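PDB 2Q30: cupin 2 conserved barrel domain protein from Desulfovibrio desulfuricans subsp. desulfuricans str. G20, which is of unknown function but adopts the double-stranded beta-helix fold of the RmlC-like cupins and forms a two-chain assembly. Local coordinates for residues L57-L62 with G66-D71. Sequence-based numbering, arbitrary orientation.
Sequences LNIVVL and GEFVGD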
ATOM      1  N   LEU A  57      -9.428  -4.006  -5.071  1.00 29.78           N
ATOM      2  CA  LEU A  57      -8.750  -3.004  -4.258  1.00 31.29           C
ATOM      3  C   LEU A  57      -7.852  -3.690  -3.264  1.00 31.65           C
ATOM      4  O   LEU A  57      -8.067  -4.856  -2.928  1.00 29.74           O
ATOM      5  CB  LEU A  57      -9.699  -2.068  -3.499  1.00 31.00           C
ATOM      6  CG  LEU A  57     -10.530  -2.637  -2.330  1.00 35.44           C
ATOM      7  CD1 LEU A  57     -11.016  -1.527  -1.433  1.00 45.68           C
ATOM      8  CD2 LEU A  57     -11.672  -3.436  -2.852  1.00 42.14           C
ATOM      9  N   ASN A  58      -6.848  -2.957  -2.786  1.00 29.47           N
ATOM     10  CA  ASN A  58      -6.092  -3.428  -1.641  1.00 32.60           C
ATOM     11  C   ASN A  58      -6.140  -2.293  -0.620  1.00 32.17           C
ATOM     12  O   ASN A  58      -6.126  -1.116  -1.009  1.00 33.52           O
ATOM     13  CB  ASN A  58      -4.701  -3.976  -1.995  1.00 34.43           C
ATOM     14  CG  ASN A  58      -3.669  -2.905  -2.294  1.00 38.96           C
ATOM     15  OD1 ASN A  58      -3.214  -2.207  -1.415  1.00 46.22           O
ATOM     16  ND2 ASN A  58      -3.227  -2.862  -3.520  1.00 38.54           N
ATOM     17  N   ILE A  59      -6.253  -2.640   0.649  1.00 30.52           N
ATOM     18  CA  ILE A  59      -6.283  -1.669   1.735  1.00 31.02           C
ATOM     19  C   ILE A  59      -5.089  -1.992   2.616  1.00 32.19           C
ATOM     20  O   ILE A  59      -5.049  -3.075   3.188  1.00 29.75           O
ATOM     21  CB  ILE A  59      -7.558  -1.741   2.571  1.00 31.91           C
ATOM     22  CG1 ILE A  59      -8.794  -1.568   1.688  1.00 32.38           C
ATOM     23  CG2 ILE A  59      -7.489  -0.700   3.704  1.00 29.14           C
ATOM     24  CD1 ILE A  59     -10.132  -1.571   2.428  1.00 31.91           C
ATOM     25  N   VAL A  60      -4.159  -1.046   2.749  1.00 30.15           N
ATOM     26  CA  VAL A  60      -2.952  -1.238   3.546  1.00 30.99           C
ATOM     27  C   VAL A  60      -3.030  -0.389   4.806  1.00 30.20           C
ATOM     28  O   VAL A  60      -3.255   0.801   4.716  1.00 31.78           O
ATOM     29  CB  VAL A  60      -1.705  -0.814   2.743  1.00 32.88           C
ATOM     30  CG1 VAL A  60      -0.428  -1.140   3.565  1.00 36.82           C
ATOM     31  CG2 VAL A  60      -1.702  -1.546   1.408  1.00 34.66           C
ATOM     32  N   VAL A  61      -2.837  -0.998   5.978  1.00 30.09           N
ATOM     33  CA  VAL A  61      -2.871  -0.253   7.238  1.00 29.90           C
ATOM     34  C   VAL A  61      -1.469   0.339   7.427  1.00 28.23           C
ATOM     35  O   VAL A  61      -0.514  -0.389   7.641  1.00 28.86           O
ATOM     36  CB  VAL A  61      -3.262  -1.113   8.467  1.00 28.23           C
ATOM     37  CG1 VAL A  61      -3.354  -0.243   9.698  1.00 28.14           C
ATOM     38  CG2 VAL A  61      -4.596  -1.847   8.214  1.00 28.46           C
ATOM     39  N   LEU A  62      -1.385   1.658   7.349  1.00 30.03           N
ATOM     40  CA  LEU A  62      -0.127   2.392   7.493  1.00 32.06           C
ATOM     41  C   LEU A  62       0.223   2.682   8.924  1.00 31.52           C
ATOM     42  O   LEU A  62       1.390   2.728   9.270  1.00 32.41           O
ATOM     43  CB  LEU A  62      -0.233   3.739   6.802  1.00 31.10           C
ATOM     44  CG  LEU A  62      -0.646   3.758   5.343  1.00 35.28           C
ATOM     45  CD1 LEU A  62      -0.831   5.213   4.925  1.00 36.35           C
ATOM     46  CD2 LEU A  62       0.390   3.038   4.496  1.00 34.49           C
ATOM     47  N   GLY A  66      -6.997  -1.584  13.534  1.00 30.00           N
ATOM     48  CA  GLY A  66      -8.409  -1.597  13.262  1.00 28.72           C
ATOM     49  C   GLY A  66      -8.890  -2.963  12.831  1.00 28.73           C
ATOM     50  O   GLY A  66      -8.315  -4.003  13.214  1.00 29.39           O
ATOM     51  N   GLU A  67      -9.972  -2.938  12.066  1.00 28.27           N
ATOM     52  CA  GLU A  67     -10.611  -4.127  11.521  1.00 29.99           C
ATOM     53  C   GLU A  67     -11.035  -3.881  10.092  1.00 30.18           C
ATOM     54  O   GLU A  67     -11.502  -2.772   9.769  1.00 31.88           O
ATOM     55  CB  GLU A  67     -11.887  -4.425  12.309  1.00 30.43           C
ATOM     56  CG  GLU A  67     -11.631  -4.708  13.728  1.00 36.13           C
ATOM     57  CD  GLU A  67     -12.873  -4.983  14.520  1.00 33.88           C
ATOM     58  OE1 GLU A  67     -13.830  -4.191  14.433  1.00 40.67           O
ATOM     59  OE2 GLU A  67     -12.859  -5.955  15.274  1.00 42.38           O
ATOM     60  N   PHE A  68     -10.865  -4.895   9.241  1.00 28.39           N
ATOM     61  CA  PHE A  68     -11.437  -4.880   7.899  1.00 29.23           C
ATOM     62  C   PHE A  68     -12.818  -5.442   8.097  1.00 30.60           C
ATOM     63  O   PHE A  68     -12.965  -6.545   8.623  1.00 30.33           O
ATOM     64  CB  PHE A  68     -10.679  -5.772   6.941  1.00 30.17           C
ATOM     65  CG  PHE A  68      -9.279  -5.357   6.742  1.00 27.32           C
ATOM     66  CD1 PHE A  68      -8.994  -4.089   6.222  1.00 31.43           C
ATOM     67  CD2 PHE A  68      -8.236  -6.220   7.027  1.00 30.30           C
ATOM     68  CE1 PHE A  68      -7.680  -3.681   6.018  1.00 31.58           C
ATOM     69  CE2 PHE A  68      -6.925  -5.829   6.798  1.00 29.83           C
ATOM     70  CZ  PHE A  68      -6.649  -4.561   6.311  1.00 29.39           C
ATOM     71  N   VAL A  69     -13.832  -4.715   7.656  1.00 30.61           N
ATOM     72  CA  VAL A  69     -15.224  -5.125   7.860  1.00 29.90           C
ATOM     73  C   VAL A  69     -15.807  -5.600   6.514  1.00 32.59           C
ATOM     74  O   VAL A  69     -15.417  -5.110   5.443  1.00 30.40           O
ATOM     75  CB  VAL A  69     -16.040  -3.971   8.479  1.00 31.95           C
ATOM     76  CG1 VAL A  69     -17.445  -4.426   8.898  1.00 27.18           C
ATOM     77  CG2 VAL A  69     -15.304  -3.424   9.684  1.00 30.32           C
ATOM     78  N   GLY A  70     -16.713  -6.575   6.576  1.00 31.47           N
ATOM     79  CA  GLY A  70     -17.351  -7.110   5.377  1.00 33.99           C
ATOM     80  C   GLY A  70     -18.826  -7.342   5.559  1.00 34.46           C
ATOM     81  O   GLY A  70     -19.469  -6.738   6.430  1.00 33.72           O
ATOM     82  N   ASP A  71     -19.337  -8.221   4.703  1.00 36.13           N
ATOM     83  CA  ASP A  71     -20.724  -8.648   4.676  1.00 38.69           C
ATOM     84  C   ASP A  71     -21.161  -9.123   6.079  1.00 38.33           C
ATOM     85  O   ASP A  71     -20.452  -9.907   6.730  1.00 37.84           O
ATOM     86  CB  ASP A  71     -20.853  -9.770   3.606  1.00 40.82           C
ATOM     87  CG  ASP A  71     -22.249 -10.353   3.479  1.00 44.60           C
ATOM     88  OD1 ASP A  71     -23.249  -9.617   3.621  1.00 49.14           O
ATOM     89  OD2 ASP A  71     -22.319 -11.569   3.189  1.00 51.46           O
TER
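The carbonyl oxygen of I59 meets the leading end of the F68 ring, 3.8 Å from CZ and 3.9 Å from CE1, while the I59 backbone is hydrogen-bonded to L84. The two approaches of the oxygen to the ring carbons are van der Waals contacts, and the rest of the contact is apolar. I59 CG2 comes to the ring's edge, near its plane, 3.8 Å from F68 CE1, with CB of the same isoleucine behind it. That branch lies anti to the backbone N of I59, whereas CG1 stands beside that N (chi1 -56°), which gives the ring the shorter arm. V61 supplies CG2, 3.9 Å from F68 CZ, at an oblique slant. Relative to the ring plane, this methyl and the I59 carbonyl oxygen fall on opposite sides, so the end of the ring is inserted between I59 and V61.

The CA atoms of I59 and F68 are 8.7 Å apart and those of V61 and G66 8.3 Å, too far for neighbouring paired strands. Strands 56-63 and 66-69 indeed belong to different antiparallel sheets, the two walls of the cupin beta-barrel, and the contact fills part of the interior just after the chain turns from one wall to the other. Alternation along 57-62 fits this: I59 and V61 point toward F68, while V60 points away and packs on L62 of the second subunit. With CG anti to its carbonyl carbon (chi1 -62°), F68 spans the gap between the walls; A78 and L84 also touch its side chain, as does S8 of the second subunit.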